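Local coordinates for protein HTH-type transcriptional regulator LysG (PDB 3ISP) that probably activates expression of the exporter LysE and represses its own gene, acting as a DNA-binding LysR-type homodimer, at residues A[25-30]-A[35-40]; A[75-80]-A[275-280]; A[97-102]-A[108-113]; A[134-139]-A[153-158]; A[214-219]-A[235-240]. All coordinates share one frame; numbering follows the deposited sequence.

Interaction 1: A[25-30]-A[35-40]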
# COMPACT_ATOMS: atom_id res chain seq x y z
N ALA A 25 11.27 -21.34 15.31
CA ALA A 25 11.07 -22.26 14.20
C ALA A 25 12.41 -22.53 13.53
O ALA A 25 12.86 -23.68 13.48
CB ALA A 25 10.07 -21.70 13.21
N ALA A 26 13.05 -21.48 13.04
CA ALA A 26 14.29 -21.63 12.28
C ALA A 26 15.42 -22.21 13.12
O ALA A 26 16.47 -22.58 12.58
CB ALA A 26 14.70 -20.31 11.67
N ALA A 27 15.21 -22.29 14.43
CA ALA A 27 16.18 -22.90 15.33
C ALA A 27 16.02 -24.42 15.31
O ALA A 27 17.00 -25.16 15.16
CB ALA A 27 16.02 -22.36 16.75
N GLU A 28 14.78 -24.88 15.45
CA GLU A 28 14.47 -26.30 15.34
C GLU A 28 14.40 -26.66 13.86
O GLU A 28 13.52 -27.42 13.44
CB GLU A 28 13.15 -26.61 16.04
CG GLU A 28 12.95 -28.07 16.38
CD GLU A 28 11.48 -28.44 16.59
OE1 GLU A 28 10.61 -27.83 15.92
OE2 GLU A 28 11.20 -29.34 17.41
N ARG A 29 15.32 -26.10 13.08
CA ARG A 29 15.36 -26.34 11.65
C ARG A 29 16.81 -26.35 11.18
O ARG A 29 17.11 -26.76 10.06
CB ARG A 29 14.60 -25.24 10.91
CG ARG A 29 13.99 -25.68 9.59
CD ARG A 29 12.81 -26.62 9.81
NE ARG A 29 11.74 -26.47 8.82
CZ ARG A 29 11.90 -26.05 7.56
NH1 ARG A 29 13.10 -25.76 7.09
NH2 ARG A 29 10.84 -25.95 6.77
N LEU A 30 17.69 -25.89 12.06
CA LEU A 30 19.12 -25.82 11.77
C LEU A 30 19.92 -26.38 12.94
O LEU A 30 21.15 -26.26 12.98
CB LEU A 30 19.55 -24.37 11.52
CG LEU A 30 18.76 -23.51 10.54
CD1 LEU A 30 19.50 -22.20 10.31
CD2 LEU A 30 18.52 -24.24 9.24
N SER A 35 19.14 -18.45 21.03
CA SER A 35 20.33 -17.63 21.26
C SER A 35 21.32 -17.65 20.08
O SER A 35 21.77 -16.59 19.62
CB SER A 35 21.02 -18.08 22.56
OG SER A 35 22.14 -17.26 22.86
N ALA A 36 21.65 -18.85 19.59
CA ALA A 36 22.59 -19.01 18.48
C ALA A 36 22.07 -18.29 17.25
O ALA A 36 22.76 -17.46 16.67
CB ALA A 36 22.82 -20.48 18.18
N VAL A 37 20.85 -18.63 16.87
CA VAL A 37 20.18 -17.96 15.77
C VAL A 37 20.19 -16.45 15.97
O VAL A 37 20.45 -15.69 15.04
CB VAL A 37 18.72 -18.47 15.61
CG1 VAL A 37 17.92 -17.54 14.73
CG2 VAL A 37 18.70 -19.87 15.06
N SER A 38 19.94 -16.03 17.21
CA SER A 38 19.92 -14.61 17.54
C SER A 38 21.29 -13.97 17.37
O SER A 38 21.40 -12.91 16.76
CB SER A 38 19.40 -14.39 18.96
OG SER A 38 18.02 -14.70 19.05
N GLN A 39 22.33 -14.60 17.91
CA GLN A 39 23.67 -14.05 17.78
C GLN A 39 24.13 -14.16 16.35
O GLN A 39 24.94 -13.37 15.88
CB GLN A 39 24.67 -14.81 18.66
CG GLN A 39 24.62 -14.45 20.13
CD GLN A 39 25.20 -15.54 20.99
OE1 GLN A 39 24.60 -15.93 21.99
NE2 GLN A 39 26.36 -16.06 20.60
N ARG A 40 23.62 -15.17 15.66
CA ARG A 40 24.05 -15.41 14.30
C ARG A 40 23.55 -14.29 13.40
O ARG A 40 24.31 -13.71 12.62
CB ARG A 40 23.57 -16.76 13.81
CG ARG A 40 24.29 -17.24 12.57
CD ARG A 40 24.23 -18.75 12.49
NE ARG A 40 24.82 -19.38 13.66
CZ ARG A 40 24.84 -20.69 13.86
NH1 ARG A 40 24.29 -21.50 12.97
NH2 ARG A 40 25.41 -21.19 14.96
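Ala27 and Val37 meet between the two helices of the predicted helix-turn-helix, 23-27 and 34-48, and apolar packing carries the contact. One methyl does most of the touching. Val37 CG2 lies 4.0 Å from Ala27 CB and just as near Ala27 CA, so it rests against the root of the alanine and not on its methyl alone. The valine torsion selects this branch: with CG1 turned away from the backbone N (chi1 165°), CG2 stands opposite the carbonyl carbon and is aimed at the shorter helix. Ala26 joins through its backbone, Ala26 O coming within 4.3 Å of Val37 CG2 in a plain van der Waals approach. Small residues on one side let the backbones come close, with 6.4 Å between Ala27 CA and Val37 CA.

The backbone bonds that shape the two helices run along each segment. Leu30 N reaches Ala27 O at 3.3 Å as the chain leaves helix 23-27 for the turn. In 35-40, Gln39 N bonds Ser35 O and Arg40 N bonds Ala36 O, the regular pattern of the second helix of the motif, probably the recognition helix as in other LysR-type regulators. Among side chains, Ser38 OG bonds Pro34 O, and the exposed Ser35 OG gives a weak bond to Gln39 OE1.

Helix 9-20 closes the packing as a third partner: its Val17 touches both Ala26 and Val37, and its Ala16 touches Ala26. Phe23 and Val32 also pack on Val37, placing this valine between helix 9-20, helix 23-27 and the turn leading into helix 34-48.

Interaction 2: A[75-80]-A[275-280]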
# COMPACT_ATOMS: atom_id res chain seq x y z
N THR A 75 23.93 -18.77 -2.96
CA THR A 75 24.98 -19.52 -2.30
C THR A 75 24.57 -20.98 -2.08
O THR A 75 25.37 -21.89 -2.27
CB THR A 75 25.35 -18.88 -0.96
OG1 THR A 75 26.33 -17.86 -1.18
CG2 THR A 75 25.90 -19.91 0.00
N ALA A 76 23.32 -21.17 -1.69
CA ALA A 76 22.79 -22.51 -1.44
C ALA A 76 22.76 -23.36 -2.70
O ALA A 76 22.92 -24.58 -2.64
CB ALA A 76 21.40 -22.41 -0.83
N LEU A 77 22.54 -22.72 -3.85
CA LEU A 77 22.50 -23.43 -5.12
C LEU A 77 23.92 -23.67 -5.62
O LEU A 77 24.26 -24.77 -6.06
CB LEU A 77 21.71 -22.65 -6.17
CG LEU A 77 21.81 -23.23 -7.59
CD1 LEU A 77 21.06 -24.54 -7.71
CD2 LEU A 77 21.29 -22.23 -8.57
N LEU A 78 24.75 -22.63 -5.53
CA LEU A 78 26.16 -22.74 -5.86
C LEU A 78 26.79 -23.87 -5.07
O LEU A 78 27.53 -24.69 -5.60
CB LEU A 78 26.88 -21.44 -5.56
CG LEU A 78 26.72 -20.36 -6.62
CD1 LEU A 78 27.60 -19.16 -6.32
CD2 LEU A 78 27.04 -20.94 -7.98
N GLU A 79 26.47 -23.91 -3.78
CA GLU A 79 27.02 -24.93 -2.91
C GLU A 79 26.60 -26.35 -3.30
O GLU A 79 27.44 -27.24 -3.41
CB GLU A 79 26.64 -24.64 -1.47
CG GLU A 79 26.95 -25.77 -0.51
CD GLU A 79 26.47 -25.46 0.89
OE1 GLU A 79 26.99 -24.50 1.50
OE2 GLU A 79 25.55 -26.16 1.36
N SER A 80 25.31 -26.58 -3.54
CA SER A 80 24.84 -27.93 -3.81
C SER A 80 25.27 -28.43 -5.19
O SER A 80 25.30 -29.63 -5.45
CB SER A 80 23.33 -28.10 -3.55
OG SER A 80 22.52 -27.56 -4.58
N SER A 275 26.29 -21.65 -13.24
CA SER A 275 25.51 -22.78 -12.77
C SER A 275 25.09 -23.64 -13.93
O SER A 275 24.37 -23.20 -14.81
CB SER A 275 24.29 -22.29 -12.00
OG SER A 275 23.61 -23.37 -11.40
N PRO A 276 25.57 -24.87 -13.96
CA PRO A 276 25.08 -25.78 -14.99
C PRO A 276 23.55 -25.88 -14.97
O PRO A 276 22.94 -25.95 -16.04
CB PRO A 276 25.74 -27.11 -14.61
CG PRO A 276 27.02 -26.69 -13.96
CD PRO A 276 26.70 -25.44 -13.19
N ILE A 277 22.92 -25.85 -13.80
CA ILE A 277 21.46 -25.91 -13.76
C ILE A 277 20.83 -24.65 -14.36
O ILE A 277 19.92 -24.74 -15.17
CB ILE A 277 20.88 -26.17 -12.36
CG1 ILE A 277 21.49 -27.42 -11.74
CG2 ILE A 277 19.39 -26.41 -12.45
CD1 ILE A 277 21.16 -27.59 -10.26
N ILE A 278 21.31 -23.48 -13.97
CA ILE A 278 20.80 -22.24 -14.55
C ILE A 278 20.93 -22.19 -16.08
O ILE A 278 19.93 -22.08 -16.79
CB ILE A 278 21.46 -20.99 -13.94
CG1 ILE A 278 21.23 -20.96 -12.43
CG2 ILE A 278 20.92 -19.73 -14.60
CD1 ILE A 278 19.83 -21.31 -12.03
N ALA A 279 22.15 -22.26 -16.59
CA ALA A 279 22.36 -22.27 -18.03
C ALA A 279 21.42 -23.25 -18.73
O ALA A 279 20.83 -22.92 -19.76
CB ALA A 279 23.82 -22.58 -18.35
N ARG A 280 21.29 -24.45 -18.19
CA ARG A 280 20.40 -25.44 -18.78
C ARG A 280 18.95 -24.97 -18.82
O ARG A 280 18.31 -25.03 -19.87
CB ARG A 280 20.49 -26.77 -18.04
CG ARG A 280 19.43 -27.77 -18.43
CD ARG A 280 19.56 -29.04 -17.63
NE ARG A 280 20.96 -29.29 -17.27
CZ ARG A 280 21.43 -29.25 -16.02
NH1 ARG A 280 20.60 -28.97 -15.01
NH2 ARG A 280 22.72 -29.48 -15.79
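The side of helix 66-82 at Leu77 faces the N-terminal first turn of helix 276-288, which opens with Ser275 at the N-cap and Ala279 N bonded to Ser275 O. The contact joins the long linker helix of a LysR-type regulator to the regulatory domain. The same helix packs on its counterpart in the second subunit, Thr75 on Thr75 and Leu78 on Leu78, so Leu77 contacts its own regulatory domain from a helix that also takes part in the dimer interface.

The leucine spreads its two methyls over three residues. CD1 meets the tip of Ile277, with Leu77 CD1 at 4.0 Å from Ile277 CD1. CD2 takes the other direction: Leu77 CD2 lies 3.9 Å from Ile278 CD1 and a little farther from Ile278 CG1. Turned away from the backbone N (chi1 171°), CG is carried out from the helix, and the fork then sends one methyl to each isoleucine. Ile277 reaches across with an extended chain, while in Ile278 the second torsion (chi2 -43°) folds CD1 back onto the leucine methyl that CG1 also approaches. Trp271 of strand 255-271 also packs on Leu77.

Ser275 adds a polar edge to this apolar patch. Its hydroxyl bonds Glu81 OE1, and Glu81 OE2 takes up Ile277 N, so one carboxylate near the linker end grips the helix start twice. Ile278 N gives Ser275 OG a weak but straight capping bond of 3.5 Å (174°), and on the linker side Leu77 CD2 stands 3.8 Å from that same oxygen, Ser275 OG.

Interaction 3: A[97-102]-A[108-113]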
# COMPACT_ATOMS: atom_id res chain seq x y z
N ILE A 97 13.86 -25.89 -8.13
CA ILE A 97 14.03 -24.63 -8.85
C ILE A 97 12.73 -23.86 -8.91
O ILE A 97 11.68 -24.39 -9.28
CB ILE A 97 14.61 -24.84 -10.26
CG1 ILE A 97 16.13 -25.01 -10.17
CG2 ILE A 97 14.32 -23.65 -11.15
CD1 ILE A 97 16.83 -23.80 -9.63
N THR A 98 12.79 -22.59 -8.53
CA THR A 98 11.61 -21.75 -8.56
C THR A 98 11.76 -20.68 -9.62
O THR A 98 12.75 -19.93 -9.66
CB THR A 98 11.36 -21.07 -7.20
OG1 THR A 98 11.12 -22.07 -6.20
CG2 THR A 98 10.15 -20.16 -7.29
N ILE A 99 10.79 -20.61 -10.51
CA ILE A 99 10.81 -19.58 -11.52
C ILE A 99 9.48 -18.88 -11.66
O ILE A 99 8.43 -19.50 -11.62
CB ILE A 99 11.34 -20.11 -12.88
CG1 ILE A 99 10.41 -21.13 -13.49
CG2 ILE A 99 12.71 -20.78 -12.71
CD1 ILE A 99 11.18 -22.22 -14.21
N ALA A 100 9.54 -17.56 -11.78
CA ALA A 100 8.35 -16.77 -12.03
C ALA A 100 7.98 -16.78 -13.52
O ALA A 100 8.86 -16.83 -14.38
CB ALA A 100 8.58 -15.35 -11.53
N VAL A 101 6.68 -16.76 -13.83
CA VAL A 101 6.20 -16.70 -15.21
C VAL A 101 4.90 -15.91 -15.35
O VAL A 101 3.91 -16.24 -14.70
CB VAL A 101 5.93 -18.12 -15.77
CG1 VAL A 101 5.46 -18.04 -17.20
CG2 VAL A 101 7.18 -18.97 -15.68
N ASN A 102 4.89 -14.87 -16.19
CA ASN A 102 3.66 -14.12 -16.46
C ASN A 102 2.58 -14.99 -17.07
O ASN A 102 2.86 -15.86 -17.90
CB ASN A 102 3.93 -12.90 -17.34
CG ASN A 102 4.38 -13.28 -18.75
OD1 ASN A 102 3.95 -12.69 -19.74
ND2 ASN A 102 5.27 -14.25 -18.84
N THR A 108 0.65 -19.95 -23.21
CA THR A 108 1.04 -20.12 -24.59
C THR A 108 2.33 -20.90 -24.72
O THR A 108 2.34 -22.13 -24.60
CB THR A 108 1.14 -18.77 -25.31
OG1 THR A 108 2.08 -17.94 -24.64
CG2 THR A 108 -0.21 -18.08 -25.30
N TRP A 109 3.44 -20.21 -24.90
CA TRP A 109 4.68 -20.88 -25.24
C TRP A 109 5.38 -21.61 -24.10
O TRP A 109 5.94 -22.68 -24.33
CB TRP A 109 5.64 -19.90 -25.90
CG TRP A 109 6.05 -18.77 -25.03
CD1 TRP A 109 5.43 -17.56 -24.89
CD2 TRP A 109 7.20 -18.74 -24.18
NE1 TRP A 109 6.12 -16.78 -23.99
CE2 TRP A 109 7.21 -17.48 -23.54
CE3 TRP A 109 8.21 -19.66 -23.90
CZ2 TRP A 109 8.21 -17.12 -22.65
CZ3 TRP A 109 9.19 -19.30 -23.01
CH2 TRP A 109 9.19 -18.04 -22.40
N PHE A 110 5.34 -21.07 -22.88
CA PHE A 110 6.17 -21.59 -21.79
C PHE A 110 5.95 -23.07 -21.49
O PHE A 110 6.86 -23.78 -21.07
CB PHE A 110 6.00 -20.78 -20.51
CG PHE A 110 7.08 -21.02 -19.48
CD1 PHE A 110 8.18 -20.20 -19.40
CD2 PHE A 110 6.98 -22.07 -18.58
CE1 PHE A 110 9.16 -20.43 -18.45
CE2 PHE A 110 7.95 -22.30 -17.64
CZ PHE A 110 9.04 -21.48 -17.57
N SER A 111 4.72 -23.53 -21.68
CA SER A 111 4.38 -24.92 -21.49
C SER A 111 5.48 -25.88 -21.94
O SER A 111 5.70 -26.91 -21.31
CB SER A 111 3.10 -25.22 -22.25
OG SER A 111 2.91 -26.62 -22.34
N ALA A 112 6.15 -25.55 -23.03
CA ALA A 112 7.11 -26.46 -23.66
C ALA A 112 8.25 -26.82 -22.74
O ALA A 112 8.91 -27.84 -22.94
CB ALA A 112 7.64 -25.86 -24.96
N VAL A 113 8.49 -25.98 -21.74
CA VAL A 113 9.69 -26.08 -20.90
C VAL A 113 9.71 -27.35 -20.07
O VAL A 113 10.78 -27.82 -19.67
CB VAL A 113 9.83 -24.85 -19.97
CG1 VAL A 113 11.01 -25.02 -19.02
CG2 VAL A 113 9.97 -23.57 -20.78
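Phe110 lays its ring against Val101 and Ile99, two residues on one side of strand 95-101. At the root of the side chain, Phe110 CB sits above a face of the neighbouring Trp109 ring, toward the rim. CG is swung opposite the backbone N (chi1 -165°), which sends the ring toward the strand. There Phe110 CG meets the first valine methyl, Val101 CG1, at 4.1 Å, and Phe110 CD1 touches both valine methyls. Farther out the second methyl takes over: Val101 CG2 is 3.7 Å from Phe110 CE1. It stands over the ring face in a CH-pi contact, with 3.8 Å from Val101 CG2 to the Phe110 ring centroid and 16° off the normal. The tip atom has two neighbours, since Phe110 CZ also approaches Ile99 CD1, at 4.1 Å, this time at the ring edge near its plane. Val113 CG2 covers the opposite face over its centre, 3.8 Å above the plane of the Phe110 ring, so the aromatic is sandwiched between two valines.

Phe110 lies on the connection from strand 95-101 through helix 103-107 to parallel strand 120-126 in the periplasmic-binding-protein-like regulatory domain, its ring packing back on the sheet. Val145 of strand 143-146 and Val285 of helix 276-288 pack on Phe110 as well. On the strand side, Leu122 and Val124 of strand 120-126 touch Ile99 and Val101 respectively, placing the contact between the sheet and helix 276-288.

Interaction 4: A[134-139]-A[153-158]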
# COMPACT_ATOMS: atom_id res chain seq x y z
N ARG A 134 10.23 -8.84 -7.57
CA ARG A 134 10.41 -8.99 -6.13
C ARG A 134 11.01 -10.35 -5.79
O ARG A 134 12.00 -10.44 -5.06
CB ARG A 134 9.08 -8.81 -5.38
CG ARG A 134 9.25 -8.80 -3.86
CD ARG A 134 7.93 -8.89 -3.11
NE ARG A 134 8.02 -8.34 -1.75
CZ ARG A 134 7.22 -8.68 -0.74
NH1 ARG A 134 6.26 -9.58 -0.91
NH2 ARG A 134 7.39 -8.12 0.45
N LEU A 135 10.40 -11.40 -6.31
CA LEU A 135 10.84 -12.77 -6.06
C LEU A 135 12.27 -13.00 -6.56
O LEU A 135 12.99 -13.86 -6.03
CB LEU A 135 9.88 -13.76 -6.71
CG LEU A 135 8.41 -13.58 -6.32
CD1 LEU A 135 7.50 -14.47 -7.17
CD2 LEU A 135 8.20 -13.87 -4.84
N LEU A 136 12.69 -12.25 -7.57
CA LEU A 136 14.07 -12.33 -8.02
C LEU A 136 15.00 -11.66 -7.02
O LEU A 136 15.97 -12.26 -6.57
CB LEU A 136 14.25 -11.71 -9.40
CG LEU A 136 13.74 -12.52 -10.58
CD1 LEU A 136 14.26 -11.90 -11.87
CD2 LEU A 136 14.21 -13.96 -10.46
N ARG A 137 14.70 -10.41 -6.67
CA ARG A 137 15.47 -9.71 -5.66
C ARG A 137 15.61 -10.53 -4.38
O ARG A 137 16.69 -10.60 -3.80
CB ARG A 137 14.83 -8.37 -5.33
CG ARG A 137 15.20 -7.25 -6.28
CD ARG A 137 14.73 -5.90 -5.77
NE ARG A 137 13.34 -5.95 -5.34
CZ ARG A 137 12.29 -5.70 -6.12
NH1 ARG A 137 12.48 -5.38 -7.40
NH2 ARG A 137 11.06 -5.77 -5.63
N GLU A 138 14.52 -11.16 -3.96
CA GLU A 138 14.48 -11.84 -2.67
C GLU A 138 15.06 -13.27 -2.68
O GLU A 138 14.98 -14.00 -1.68
CB GLU A 138 13.03 -11.86 -2.13
CG GLU A 138 12.49 -10.50 -1.68
CD GLU A 138 11.10 -10.58 -1.04
OE1 GLU A 138 10.55 -11.71 -0.97
OE2 GLU A 138 10.57 -9.53 -0.61
N GLY A 139 15.62 -13.67 -3.82
CA GLY A 139 16.20 -14.99 -3.98
C GLY A 139 15.16 -16.09 -4.06
O GLY A 139 15.50 -17.26 -4.23
N PRO A 153 18.54 -6.65 -9.66
CA PRO A 153 19.73 -6.90 -8.83
C PRO A 153 20.13 -8.38 -8.74
O PRO A 153 19.31 -9.22 -8.35
CB PRO A 153 19.30 -6.38 -7.46
CG PRO A 153 18.35 -5.28 -7.77
CD PRO A 153 17.61 -5.70 -9.02
N GLY A 154 21.37 -8.67 -9.09
CA GLY A 154 21.88 -10.03 -9.08
C GLY A 154 21.39 -10.89 -10.24
O GLY A 154 21.37 -12.11 -10.14
N CYS A 155 21.02 -10.24 -11.34
CA CYS A 155 20.37 -10.94 -12.44
C CYS A 155 20.88 -10.57 -13.84
O CYS A 155 21.03 -9.40 -14.17
CB CYS A 155 18.87 -10.68 -12.37
SG CYS A 155 17.96 -11.84 -11.36
N ARG A 156 21.13 -11.58 -14.66
CA ARG A 156 21.35 -11.38 -16.10
C ARG A 156 20.02 -11.32 -16.87
O ARG A 156 19.04 -11.98 -16.51
CB ARG A 156 22.19 -12.52 -16.68
CG ARG A 156 23.66 -12.39 -16.46
CD ARG A 156 24.44 -13.37 -17.33
NE ARG A 156 25.69 -13.77 -16.70
CZ ARG A 156 25.83 -14.88 -15.98
NH1 ARG A 156 24.80 -15.71 -15.81
NH2 ARG A 156 27.01 -15.16 -15.43
N VAL A 157 20.02 -10.53 -17.94
CA VAL A 157 18.83 -10.35 -18.77
C VAL A 157 19.01 -10.98 -20.15
O VAL A 157 19.99 -10.68 -20.85
CB VAL A 157 18.56 -8.86 -18.99
CG1 VAL A 157 17.51 -8.67 -20.05
CG2 VAL A 157 18.17 -8.20 -17.68
N HIS A 158 18.07 -11.84 -20.53
CA HIS A 158 18.03 -12.45 -21.86
C HIS A 158 16.75 -12.10 -22.63
O HIS A 158 15.64 -12.37 -22.17
CB HIS A 158 18.09 -13.97 -21.76
CG HIS A 158 19.33 -14.49 -21.12
ND1 HIS A 158 19.41 -14.78 -19.78
CD2 HIS A 158 20.54 -14.81 -21.65
CE1 HIS A 158 20.61 -15.24 -19.50
NE2 HIS A 158 21.32 -15.27 -20.62
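Leu136 and Cys155 form the buried half of this contact, Arg137 and Pro153 its more exposed border. Leu136 CD1 approaches Cys155 SG to 3.7 Å, and Leu136 CB lies 4.2 Å from the same sulfur, so the thiol rests along the leucine from its root to one methyl. Beside it, the Arg137 methylenes run alongside the proline ring, both side chains pointing the same way: Arg137 CG is 4.0 Å from Pro153 CD and equally close to Pro153 CG. A bend at the third torsion (chi3 -48°) turns the guanidinium end off the line of these methylenes.

Backbone features set the residues in place. Gly139, with positive phi, ends helix 129-137, and Gly139 N bonds Leu136 O at 3.1 Å. On the far side Gly154 and Arg156 pair with Lys272 and Cys270, which continues strand 155-169 into the antiparallel ladder with 255-271 and fixes Cys155 between them. Arg70 of helix 66-82 bonds Arg137 O and also packs on Pro153, while Glu85 of the second subunit touches that proline too, bringing the contact to the border of the regulatory domain with the linker helix and the dimer partner.

Methyl, thiol, methylene and proline ring meet here by apolar packing. Across this contact helix 129-137 and the start of strand 155-169 join through van der Waals interactions, and the arginine serves through its aliphatic stem.

Interaction 5: A[214-219]-A[235-240]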
# COMPACT_ATOMS: atom_id res chain seq x y z
N ILE A 214 -9.51 6.77 -23.73
CA ILE A 214 -10.97 6.75 -23.61
C ILE A 214 -11.41 5.96 -22.38
O ILE A 214 -11.14 4.77 -22.29
CB ILE A 214 -11.58 6.07 -24.84
CG1 ILE A 214 -10.80 6.42 -26.10
CG2 ILE A 214 -13.08 6.39 -24.95
CD1 ILE A 214 -10.79 7.89 -26.43
N THR A 215 -12.11 6.59 -21.45
CA THR A 215 -12.69 5.82 -20.36
C THR A 215 -14.00 5.12 -20.78
O THR A 215 -14.86 5.71 -21.45
CB THR A 215 -12.87 6.64 -19.06
OG1 THR A 215 -13.79 7.71 -19.28
CG2 THR A 215 -11.52 7.19 -18.60
N ARG A 216 -14.11 3.85 -20.41
CA ARG A 216 -15.22 3.00 -20.85
C ARG A 216 -15.69 2.08 -19.73
O ARG A 216 -15.05 2.00 -18.68
CB ARG A 216 -14.77 2.14 -22.03
CG ARG A 216 -13.49 1.37 -21.75
CD ARG A 216 -12.65 1.24 -23.00
NE ARG A 216 -11.34 0.61 -22.78
CZ ARG A 216 -10.38 1.11 -22.01
NH1 ARG A 216 -10.57 2.23 -21.34
NH2 ARG A 216 -9.23 0.47 -21.90
N PRO A 217 -16.81 1.39 -19.95
CA PRO A 217 -17.15 0.32 -19.01
C PRO A 217 -16.15 -0.82 -19.16
O PRO A 217 -15.90 -1.28 -20.28
CB PRO A 217 -18.54 -0.13 -19.46
CG PRO A 217 -18.66 0.37 -20.86
CD PRO A 217 -17.93 1.68 -20.86
N THR A 218 -15.56 -1.26 -18.06
CA THR A 218 -14.57 -2.33 -18.13
C THR A 218 -14.72 -3.41 -17.06
O THR A 218 -14.71 -3.13 -15.85
CB THR A 218 -13.11 -1.77 -18.14
OG1 THR A 218 -12.22 -2.77 -17.62
CG2 THR A 218 -13.00 -0.51 -17.30
N HIS A 219 -14.86 -4.65 -17.52
CA HIS A 219 -14.92 -5.82 -16.67
C HIS A 219 -13.53 -6.25 -16.24
O HIS A 219 -12.60 -6.18 -17.03
CB HIS A 219 -15.53 -6.99 -17.44
CG HIS A 219 -16.97 -6.79 -17.80
ND1 HIS A 219 -17.98 -6.81 -16.86
CD2 HIS A 219 -17.57 -6.58 -18.99
CE1 HIS A 219 -19.14 -6.61 -17.46
NE2 HIS A 219 -18.92 -6.47 -18.75
N LEU A 235 -18.90 -10.50 -23.05
CA LEU A 235 -18.85 -9.45 -22.04
C LEU A 235 -18.16 -8.17 -22.52
O LEU A 235 -18.55 -7.06 -22.13
CB LEU A 235 -18.16 -9.95 -20.78
CG LEU A 235 -19.08 -10.42 -19.66
CD1 LEU A 235 -18.28 -10.73 -18.39
CD2 LEU A 235 -20.13 -9.35 -19.39
N GLY A 236 -17.12 -8.31 -23.33
CA GLY A 236 -16.34 -7.17 -23.77
C GLY A 236 -15.21 -7.55 -24.69
O GLY A 236 -14.98 -8.73 -24.92
N TRP A 237 -14.50 -6.55 -25.22
CA TRP A 237 -13.28 -6.81 -26.00
C TRP A 237 -12.06 -6.72 -25.09
O TRP A 237 -12.09 -6.03 -24.06
CB TRP A 237 -13.14 -5.83 -27.19
CG TRP A 237 -12.86 -4.40 -26.77
CD1 TRP A 237 -13.78 -3.46 -26.43
CD2 TRP A 237 -11.58 -3.79 -26.62
NE1 TRP A 237 -13.15 -2.28 -26.09
CE2 TRP A 237 -11.80 -2.46 -26.20
CE3 TRP A 237 -10.27 -4.23 -26.79
CZ2 TRP A 237 -10.75 -1.57 -25.95
CZ3 TRP A 237 -9.23 -3.34 -26.55
CH2 TRP A 237 -9.48 -2.03 -26.13
N GLY A 238 -10.99 -7.42 -25.47
CA GLY A 238 -9.76 -7.44 -24.69
C GLY A 238 -8.55 -7.89 -25.49
O GLY A 238 -8.68 -8.48 -26.56
N MET A 239 -7.35 -7.63 -24.96
CA MET A 239 -6.13 -8.02 -25.65
C MET A 239 -5.71 -9.46 -25.33
O MET A 239 -5.54 -9.84 -24.16
CB MET A 239 -5.01 -7.04 -25.31
CG MET A 239 -5.41 -5.58 -25.35
SD MET A 239 -5.57 -4.91 -27.01
CE MET A 239 -4.49 -5.95 -27.97
N PHE A 240 -5.52 -10.25 -26.37
CA PHE A 240 -5.20 -11.67 -26.23
C PHE A 240 -3.89 -12.04 -26.91
O PHE A 240 -3.64 -11.66 -28.05
CB PHE A 240 -6.30 -12.51 -26.87
CG PHE A 240 -7.48 -12.78 -25.97
CD1 PHE A 240 -7.68 -14.03 -25.42
CD2 PHE A 240 -8.40 -11.78 -25.70
CE1 PHE A 240 -8.77 -14.29 -24.60
CE2 PHE A 240 -9.49 -12.04 -24.88
CZ PHE A 240 -9.68 -13.29 -24.33
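His219 and Leu235 cross at about a right angle, the leucine lying over one face of the imidazole. Leu235 CD1 sits over the ring centre in a CH-pi contact, 4.1 Å from the His219 centroid and only 4° off the normal. Lower on the leucine, Leu235 CB comes within 3.9 Å of His219 CD2, while Leu235 CD2 stands on the same side of the ring, above its NE2–CE1 rim, 3.5 Å from His219 CE1.

The second pair, Arg216 and Trp237, also crosses nearly perpendicularly. Its flat groups are turned 28° apart, and Arg216 NE reaches the benzene end of the indole at Trp237 CZ2, 3.9 Å away, in an oblique approach. Arg216 CG lies between the backbone N and the carbonyl carbon (chi1 53°), and this carries the chain across toward the tryptophan. Phe182 meets Trp237 edge-to-face.

Both polar ends are engaged beyond the pair of segments: Arg216 NH2 forms a salt bridge with Asp203, and His219 ND1 is hydrogen-bonded to Leu122 N of the third subunit. Because the backbone N-H must be the donor there, ND1 is probably unprotonated, consistent with a neutral imidazole whose rotation is fixed by a subunit contact and by the leucine over its face.

In the fold
From the N terminus, interaction 1 closes the short turn of the DNA-binding helix-turn-helix and is complete before the linker helix begins. Interaction 2 then spans most of the chain, bringing helix 66-82 against helix 276-288; interactions 3, 4 and 5 follow one another in series inside its loop, and none cross. Interactions 2 and 3 touch directly through Ile277 and Ile97. Interactions 3, 4 and 5 all reach the same mixed sheet: residues 97-102 through strand 95-101, and interactions 4 and 5 through the neighbouring strands 155-169 and 238-241. Interaction 5 lies at the far end, its centre about 52 Å from that of interaction 1, on the other side of the chain's centre.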